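Local atomic coordinates of cyanophycinase-like exopeptidase (actinobacterium SCGC AAA027-L06, PDB entry 6NQC), a protein that probably hydrolyses peptide bonds as a serine exopeptidase of family S51, the family that includes cyanophycinase. Residues L45-I50 / L87-K92; P56-I61 / R81-R86; E219-V224 / A238-L243. All blocks are in the same frame, centred on the assembly; numbering follows the deposited sequence.

Contact 1 (L45-I50 / L87-K92); sequences LIEDGI and LGYESK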
# COMPACT_ATOMS: atom_id res chain seq x y z
N LEU A 45 7.41 3.78 -9.82
CA LEU A 45 7.84 3.37 -8.49
C LEU A 45 9.04 2.44 -8.57
O LEU A 45 9.93 2.49 -7.71
CB LEU A 45 6.69 2.66 -7.77
CG LEU A 45 5.48 3.48 -7.37
CD1 LEU A 45 4.37 2.59 -6.75
CD2 LEU A 45 5.91 4.54 -6.37
N ILE A 46 9.06 1.55 -9.58
CA ILE A 46 10.21 0.66 -9.74
C ILE A 46 11.43 1.47 -10.12
O ILE A 46 12.54 1.27 -9.58
CB ILE A 46 9.92 -0.41 -10.79
CG1 ILE A 46 8.82 -1.31 -10.29
CG2 ILE A 46 11.20 -1.20 -11.11
CD1 ILE A 46 8.14 -2.09 -11.40
N GLU A 47 11.24 2.44 -11.02
CA GLU A 47 12.32 3.34 -11.43
C GLU A 47 12.86 4.14 -10.25
O GLU A 47 14.07 4.32 -10.12
CB GLU A 47 11.81 4.27 -12.52
CG GLU A 47 11.56 3.57 -13.82
CD GLU A 47 10.95 4.50 -14.88
OE1 GLU A 47 10.20 5.43 -14.52
OE2 GLU A 47 11.25 4.28 -16.07
N ASP A 48 11.97 4.60 -9.35
CA ASP A 48 12.42 5.32 -8.18
C ASP A 48 13.37 4.48 -7.33
O ASP A 48 14.40 4.97 -6.85
CB ASP A 48 11.21 5.74 -7.34
CG ASP A 48 10.38 6.89 -7.99
OD1 ASP A 48 10.85 7.55 -8.94
OD2 ASP A 48 9.25 7.15 -7.52
N GLY A 49 13.03 3.21 -7.11
CA GLY A 49 13.88 2.37 -6.28
C GLY A 49 15.17 1.99 -6.99
O GLY A 49 16.23 1.88 -6.36
N ILE A 50 15.09 1.77 -8.30
CA ILE A 50 16.28 1.53 -9.10
C ILE A 50 17.26 2.70 -8.97
O ILE A 50 18.46 2.50 -8.76
CB ILE A 50 15.89 1.28 -10.57
CG1 ILE A 50 15.35 -0.15 -10.75
CG2 ILE A 50 17.10 1.50 -11.52
CD1 ILE A 50 14.65 -0.41 -12.09
N LEU A 87 5.90 -4.36 -17.96
CA LEU A 87 6.74 -3.23 -17.64
C LEU A 87 8.22 -3.50 -17.90
O LEU A 87 9.01 -2.56 -17.99
CB LEU A 87 6.57 -2.82 -16.17
CG LEU A 87 5.13 -2.54 -15.78
CD1 LEU A 87 5.02 -2.10 -14.31
CD2 LEU A 87 4.56 -1.46 -16.66
N GLY A 88 8.62 -4.78 -17.97
CA GLY A 88 10.01 -5.11 -18.21
C GLY A 88 10.86 -5.39 -17.00
O GLY A 88 12.08 -5.27 -17.09
N TYR A 89 10.27 -5.79 -15.87
CA TYR A 89 11.02 -6.13 -14.67
C TYR A 89 10.60 -7.49 -14.14
O TYR A 89 9.43 -7.90 -14.27
CB TYR A 89 10.81 -5.05 -13.57
CG TYR A 89 11.12 -3.67 -14.08
CD1 TYR A 89 12.43 -3.19 -14.12
CD2 TYR A 89 10.11 -2.85 -14.56
CE1 TYR A 89 12.70 -1.92 -14.62
CE2 TYR A 89 10.38 -1.60 -15.04
CZ TYR A 89 11.67 -1.14 -15.08
OH TYR A 89 11.90 0.12 -15.57
N GLU A 90 11.58 -8.20 -13.58
CA GLU A 90 11.31 -9.47 -12.94
C GLU A 90 10.42 -9.28 -11.71
O GLU A 90 10.66 -8.41 -10.87
CB GLU A 90 12.63 -10.10 -12.52
CG GLU A 90 12.47 -11.53 -12.07
CD GLU A 90 13.75 -12.09 -11.53
OE1 GLU A 90 14.71 -11.30 -11.35
OE2 GLU A 90 13.80 -13.32 -11.28
N SER A 91 9.37 -10.08 -11.61
CA SER A 91 8.53 -10.09 -10.42
C SER A 91 9.04 -11.13 -9.44
O SER A 91 9.71 -12.11 -9.81
CB SER A 91 7.09 -10.38 -10.82
OG SER A 91 7.05 -11.57 -11.60
N LYS A 92 8.75 -10.90 -8.15
CA LYS A 92 8.99 -11.87 -7.09
C LYS A 92 7.71 -11.93 -6.26
O LYS A 92 7.43 -11.00 -5.49
CB LYS A 92 10.17 -11.45 -6.22
CG LYS A 92 11.48 -11.32 -7.02
CD LYS A 92 11.97 -12.68 -7.45
CE LYS A 92 13.48 -12.72 -7.53
NZ LYS A 92 13.93 -13.94 -8.26
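Y89 lays its ring against the helical segment 45-50, with I46 as its chief partner. From CB of I46 the side chain divides. Chi1 of -65° turns the methyl CG2 anti to the backbone N and over the ring, 3.7 Å from the Y89 centroid and 5° off its normal, a CH-pi contact over the middle of one face. The other branch runs through CG1 to CD1; the I46 and Y89 side chains run past each other in opposite directions, and CD1 touches Y89 CD2 at 3.8 Å. CD1 also approaches L87 CD1 at 4.3 Å, so one isoleucine spans both hydrophobic residues of the partner segment. One helical turn on, I50 CD1 meets Y89 CE1 obliquely at 3.5 Å, while E47 passes its CG by the phenolic oxygen with its carboxylate plane 77° from that of the ring. No hydrogen bond crosses between the two segments; their contact is packing near the surface, to which K43 of helix 39-51 adds. Between L87 and Y89, G88 has positive phi and is the C-prime residue of a Schellman motif, in which Y89 N bonds to A84 O and G88 N to D85 O. The motif ends helix 70-87 and turns the chain into strand 90-93, the edge strand of the large mixed sheet, and this helix-to-strand turn puts Y89 against helix 39-51.

Contact 2 (P56-I61 / R81-R86); sequences PIFLQI and RQQADR. With SO4 (sulfate ion), chain B.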
# COMPACT_ATOMS: atom_id res chain seq x y z
N PRO A 56 16.32 -4.29 -9.50
CA PRO A 56 15.11 -3.92 -10.29
C PRO A 56 14.03 -5.00 -10.27
O PRO A 56 13.60 -5.53 -11.27
CB PRO A 56 15.71 -3.75 -11.70
CG PRO A 56 16.81 -4.81 -11.76
CD PRO A 56 17.42 -4.77 -10.36
N ILE A 57 13.55 -5.33 -9.06
CA ILE A 57 12.49 -6.33 -8.93
C ILE A 57 11.19 -5.67 -8.45
O ILE A 57 11.20 -4.67 -7.73
CB ILE A 57 12.86 -7.50 -7.98
CG1 ILE A 57 13.33 -6.97 -6.64
CG2 ILE A 57 13.94 -8.41 -8.62
CD1 ILE A 57 13.24 -8.01 -5.56
N PHE A 58 10.07 -6.26 -8.88
CA PHE A 58 8.70 -5.91 -8.52
C PHE A 58 8.24 -7.01 -7.56
O PHE A 58 7.77 -8.07 -7.96
CB PHE A 58 7.84 -5.87 -9.77
CG PHE A 58 6.48 -5.28 -9.61
CD1 PHE A 58 5.90 -5.06 -8.35
CD2 PHE A 58 5.76 -4.93 -10.73
CE1 PHE A 58 4.63 -4.52 -8.26
CE2 PHE A 58 4.49 -4.39 -10.63
CZ PHE A 58 3.93 -4.18 -9.39
N LEU A 59 8.42 -6.76 -6.26
CA LEU A 59 8.15 -7.74 -5.23
C LEU A 59 6.69 -7.58 -4.80
O LEU A 59 6.25 -6.47 -4.47
CB LEU A 59 9.13 -7.54 -4.07
CG LEU A 59 9.42 -8.73 -3.18
CD1 LEU A 59 10.74 -8.57 -2.43
CD2 LEU A 59 8.27 -8.85 -2.19
N GLN A 60 5.94 -8.66 -4.85
CA GLN A 60 4.48 -8.61 -4.71
C GLN A 60 4.07 -9.46 -3.52
O GLN A 60 4.47 -10.62 -3.40
CB GLN A 60 3.80 -9.10 -5.99
CG GLN A 60 4.16 -8.21 -7.14
CD GLN A 60 3.77 -8.79 -8.48
OE1 GLN A 60 3.26 -9.91 -8.56
NE2 GLN A 60 3.98 -8.00 -9.53
N ILE A 61 3.34 -8.85 -2.60
CA ILE A 61 2.98 -9.49 -1.33
C ILE A 61 1.47 -9.56 -1.24
O ILE A 61 0.77 -8.52 -1.13
CB ILE A 61 3.61 -8.76 -0.14
CG1 ILE A 61 5.14 -8.80 -0.27
CG2 ILE A 61 3.16 -9.41 1.13
CD1 ILE A 61 5.87 -8.14 0.83
N ARG A 81 2.43 -11.11 -12.23
CA ARG A 81 3.48 -11.50 -13.16
C ARG A 81 3.27 -10.86 -14.52
O ARG A 81 4.22 -10.36 -15.14
CB ARG A 81 3.52 -13.02 -13.28
CG ARG A 81 4.72 -13.55 -14.07
CD ARG A 81 4.81 -15.07 -13.94
NE ARG A 81 5.58 -15.50 -12.77
CZ ARG A 81 5.70 -16.77 -12.38
NH1 ARG A 81 5.09 -17.74 -13.07
NH2 ARG A 81 6.43 -17.07 -11.31
N GLN A 82 2.02 -10.82 -15.00
CA GLN A 82 1.76 -10.24 -16.32
C GLN A 82 1.97 -8.74 -16.32
O GLN A 82 2.42 -8.18 -17.32
CB GLN A 82 0.34 -10.61 -16.77
CG GLN A 82 0.19 -12.12 -16.96
CD GLN A 82 -1.24 -12.58 -17.31
OE1 GLN A 82 -1.44 -13.72 -17.76
NE2 GLN A 82 -2.21 -11.71 -17.07
N GLN A 83 1.69 -8.06 -15.20
CA GLN A 83 2.03 -6.65 -15.14
C GLN A 83 3.55 -6.46 -15.22
O GLN A 83 4.04 -5.65 -16.00
CB GLN A 83 1.46 -5.99 -13.89
CG GLN A 83 1.80 -4.52 -13.75
CD GLN A 83 0.81 -3.62 -14.43
OE1 GLN A 83 0.36 -3.91 -15.54
NE2 GLN A 83 0.47 -2.51 -13.78
N ALA A 84 4.28 -7.22 -14.40
CA ALA A 84 5.74 -7.08 -14.38
C ALA A 84 6.33 -7.35 -15.76
O ALA A 84 7.26 -6.66 -16.20
CB ALA A 84 6.33 -8.04 -13.35
N ASP A 85 5.80 -8.35 -16.47
CA ASP A 85 6.26 -8.62 -17.83
C ASP A 85 5.99 -7.44 -18.77
O ASP A 85 6.85 -7.07 -19.57
CB ASP A 85 5.58 -9.88 -18.36
CG ASP A 85 6.09 -11.16 -17.69
OD1 ASP A 85 7.15 -11.11 -17.02
OD2 ASP A 85 5.42 -12.21 -17.82
N ARG A 86 4.81 -6.84 -18.68
CA ARG A 86 4.53 -5.68 -19.52
C ARG A 86 5.49 -4.54 -19.23
O ARG A 86 5.83 -3.78 -20.13
CB ARG A 86 3.08 -5.20 -19.31
CG ARG A 86 2.02 -6.18 -19.80
CD ARG A 86 0.63 -5.54 -19.90
NE ARG A 86 0.06 -5.30 -18.58
CZ ARG A 86 -0.64 -6.19 -17.90
NH1 ARG A 86 -0.87 -7.39 -18.42
NH2 ARG A 86 -1.11 -5.88 -16.70
S SO4 B . 8.48 -16.00 -8.48
O1 SO4 B . 7.99 -17.20 -7.76
O2 SO4 B . 8.65 -16.30 -9.91
O3 SO4 B . 9.78 -15.57 -7.93
O4 SO4 B . 7.47 -14.95 -8.38
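Apolar packing between F58 and A84 forms the middle of this contact, where strand 57-61 and helix 81-86 run nearly antiparallel, their axes 9.8 Å apart at an angle of 166°. The CB methyl of A84 comes within 4.1 Å of F58 CD2, meeting the ring obliquely. Beside it, Q83 CG lies at the ring edge, near its plane, 4.1 Å from F58 CE2. With the phenylalanine CG anti to the backbone N (chi1 -169°), CD2 and CE2 are brought to A84 and Q83. The ring is also covered on one face by the amide of Q60, whose NE2 lies 3.5 Å above the plane over the ring centre.

Polar interactions fix the groups around this apolar patch. The Q60 side chain extends toward the helix, where its NE2 hydrogen-bonds to the carbonyl of G80; the buried amide is thereby tied to the helix backbone while lying over F58. Q83 bends at chi2 (88°), and its OE1 accepts a hydrogen bond from R86 NH2 at 2.7 Å, the donor standing above the carbonyl plane. Q83 NE2 is hydrogen-bonded to E42 OE1 and L35 O.

A bound sulfate lies beside exposed R81. R81 NH2 donates to O2 of the ion at 2.7 Å, with the sulfate at the guanidinium edge. The sulfate, probably from the crystallisation liquor, is also bound by F93 N.

Strand 57-61, helix 70-87 and strand 90-93 form a beta-alpha-beta unit. Within the sheet, strand 57-61 lies between strands 90-93 and 116-119, and F58 also packs on E42 and I46 of helix 39-51, while A84 and R81 touch S91 of strand 90-93.

Contact 3 (E219-V224 / A238-L243); sequences EVTALV and AKVHIL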
# COMPACT_ATOMS: atom_id res chain seq x y z
N GLU A 219 -11.32 4.69 -6.83
CA GLU A 219 -10.82 3.59 -7.63
C GLU A 219 -9.90 4.09 -8.75
O GLU A 219 -10.04 5.21 -9.26
CB GLU A 219 -12.00 2.79 -8.19
CG GLU A 219 -12.77 2.11 -7.06
CD GLU A 219 -13.68 1.00 -7.51
OE1 GLU A 219 -14.25 1.10 -8.61
OE2 GLU A 219 -13.82 0.05 -6.74
N VAL A 220 -8.89 3.27 -9.02
CA VAL A 220 -7.89 3.49 -10.06
C VAL A 220 -7.26 4.86 -9.93
O VAL A 220 -6.95 5.52 -10.92
CB VAL A 220 -8.54 3.29 -11.45
CG1 VAL A 220 -7.47 3.16 -12.52
CG2 VAL A 220 -9.44 2.09 -11.43
N THR A 221 -7.04 5.29 -8.69
CA THR A 221 -6.39 6.54 -8.36
C THR A 221 -5.38 6.24 -7.26
O THR A 221 -5.55 5.28 -6.48
CB THR A 221 -7.38 7.59 -7.89
OG1 THR A 221 -8.45 7.68 -8.86
CG2 THR A 221 -6.76 8.96 -7.75
N ALA A 222 -4.32 7.05 -7.22
CA ALA A 222 -3.26 6.88 -6.23
C ALA A 222 -2.76 8.24 -5.78
O ALA A 222 -2.95 9.27 -6.45
CB ALA A 222 -2.09 6.02 -6.78
N LEU A 223 -2.13 8.22 -4.63
CA LEU A 223 -1.40 9.35 -4.07
C LEU A 223 0.01 8.85 -3.77
O LEU A 223 0.17 7.78 -3.17
CB LEU A 223 -2.08 9.87 -2.82
CG LEU A 223 -1.64 11.23 -2.27
CD1 LEU A 223 -2.12 12.33 -3.23
CD2 LEU A 223 -2.22 11.42 -0.88
N VAL A 224 1.02 9.60 -4.20
CA VAL A 224 2.40 9.17 -4.08
C VAL A 224 3.23 10.29 -3.48
O VAL A 224 3.08 11.46 -3.85
CB VAL A 224 2.99 8.73 -5.44
CG1 VAL A 224 3.01 9.90 -6.39
CG2 VAL A 224 4.38 8.17 -5.24
N ALA A 238 -9.12 9.18 -11.18
CA ALA A 238 -10.15 9.95 -10.50
C ALA A 238 -9.59 10.84 -9.38
O ALA A 238 -8.56 11.49 -9.57
CB ALA A 238 -11.24 9.01 -9.96
N LYS A 239 -10.28 10.92 -8.24
CA LYS A 239 -9.96 11.93 -7.26
C LYS A 239 -9.44 11.37 -5.94
O LYS A 239 -9.68 10.22 -5.56
CB LYS A 239 -11.17 12.82 -6.97
CG LYS A 239 -11.87 13.35 -8.22
CD LYS A 239 -13.05 14.27 -7.84
CE LYS A 239 -14.01 14.52 -9.01
NZ LYS A 239 -15.42 14.16 -8.64
N VAL A 240 -8.70 12.22 -5.25
CA VAL A 240 -8.35 12.05 -3.85
C VAL A 240 -9.13 13.10 -3.08
O VAL A 240 -9.11 14.29 -3.43
CB VAL A 240 -6.85 12.24 -3.61
CG1 VAL A 240 -6.55 12.30 -2.12
CG2 VAL A 240 -6.08 11.13 -4.28
N HIS A 241 -9.78 12.67 -2.01
CA HIS A 241 -10.63 13.52 -1.19
C HIS A 241 -9.98 13.75 0.16
O HIS A 241 -9.65 12.80 0.88
CB HIS A 241 -11.99 12.86 -1.04
CG HIS A 241 -12.55 12.37 -2.33
ND1 HIS A 241 -13.49 13.08 -3.05
CD2 HIS A 241 -12.27 11.26 -3.05
CE1 HIS A 241 -13.78 12.42 -4.15
NE2 HIS A 241 -13.06 11.31 -4.18
N ILE A 242 -9.78 15.02 0.49
CA ILE A 242 -9.34 15.40 1.83
C ILE A 242 -10.58 15.49 2.71
O ILE A 242 -11.45 16.32 2.48
CB ILE A 242 -8.57 16.72 1.81
CG1 ILE A 242 -7.50 16.68 0.73
CG2 ILE A 242 -7.98 17.02 3.19
CD1 ILE A 242 -6.67 15.39 0.71
N LEU A 243 -10.65 14.64 3.73
CA LEU A 243 -11.90 14.50 4.49
C LEU A 243 -11.86 15.11 5.88
O LEU A 243 -12.85 15.70 6.31
CB LEU A 243 -12.29 13.02 4.63
CG LEU A 243 -12.44 12.27 3.30
CD1 LEU A 243 -12.72 10.83 3.54
CD2 LEU A 243 -13.54 12.89 2.46
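With chi1 of -51°, T221 holds OG1 beside its own backbone N and CG2 anti to it, so that the hydroxyl and the methyl meet different parts of segment 238-243. OG1 accepts a hydrogen bond from A238 N at 2.8 Å, somewhat bent at 133°, and itself donates to E219 O at 3.0 Å, approaching from above the carbonyl plane. The methyl CG2 lies over the A238 peptide, 3.6 Å from A238 O. Farther along, V240 places CG2 beside its backbone N, within 4.1 Å of T221 CG2 and 4.3 Å of L223 CD1, making a small hydrophobic cluster that V234 of strand 232-236 also borders. The short strands 221-224 and 240-243 diverge at 65° and belong to different sheets. No backbone pairing joins them; the link is made by side chains, plus one backbone N-H taken by the threonine hydroxyl. The acceptor E219 O belongs to the residue whose OE2 is hydrogen-bonded to H189 ND1, consistent with a Ser-His-Glu triad completed by S154. With both bonds made, the buried hydroxyl ties the backbone of E219, the probable triad acid, to the loop at A238.

How the contacts relate
Contacts 1 and 2 are neighbours, their centres 7 Å apart, and contact 2 is nested along the chain within the loop closed by contact 1. They interlock through the sheet: E90 O lies 3.0 Å from F58 N and K92 O 2.9 Å from Q60 N, both probable hydrogen bonds. Packing adds to this, with S91 CB 3.5 Å from A84 CB. Contact 3, which holds the probable triad acid, has its centre about 23 Å from either of the other centres; the sulfate of contact 2, by R81 and F93 N at edge strand 90-93, is far from that acid. All three reach the large mixed sheet, and L45 CD2 touches V224 CG2 at 4.1 Å, joining contacts 1 and 3.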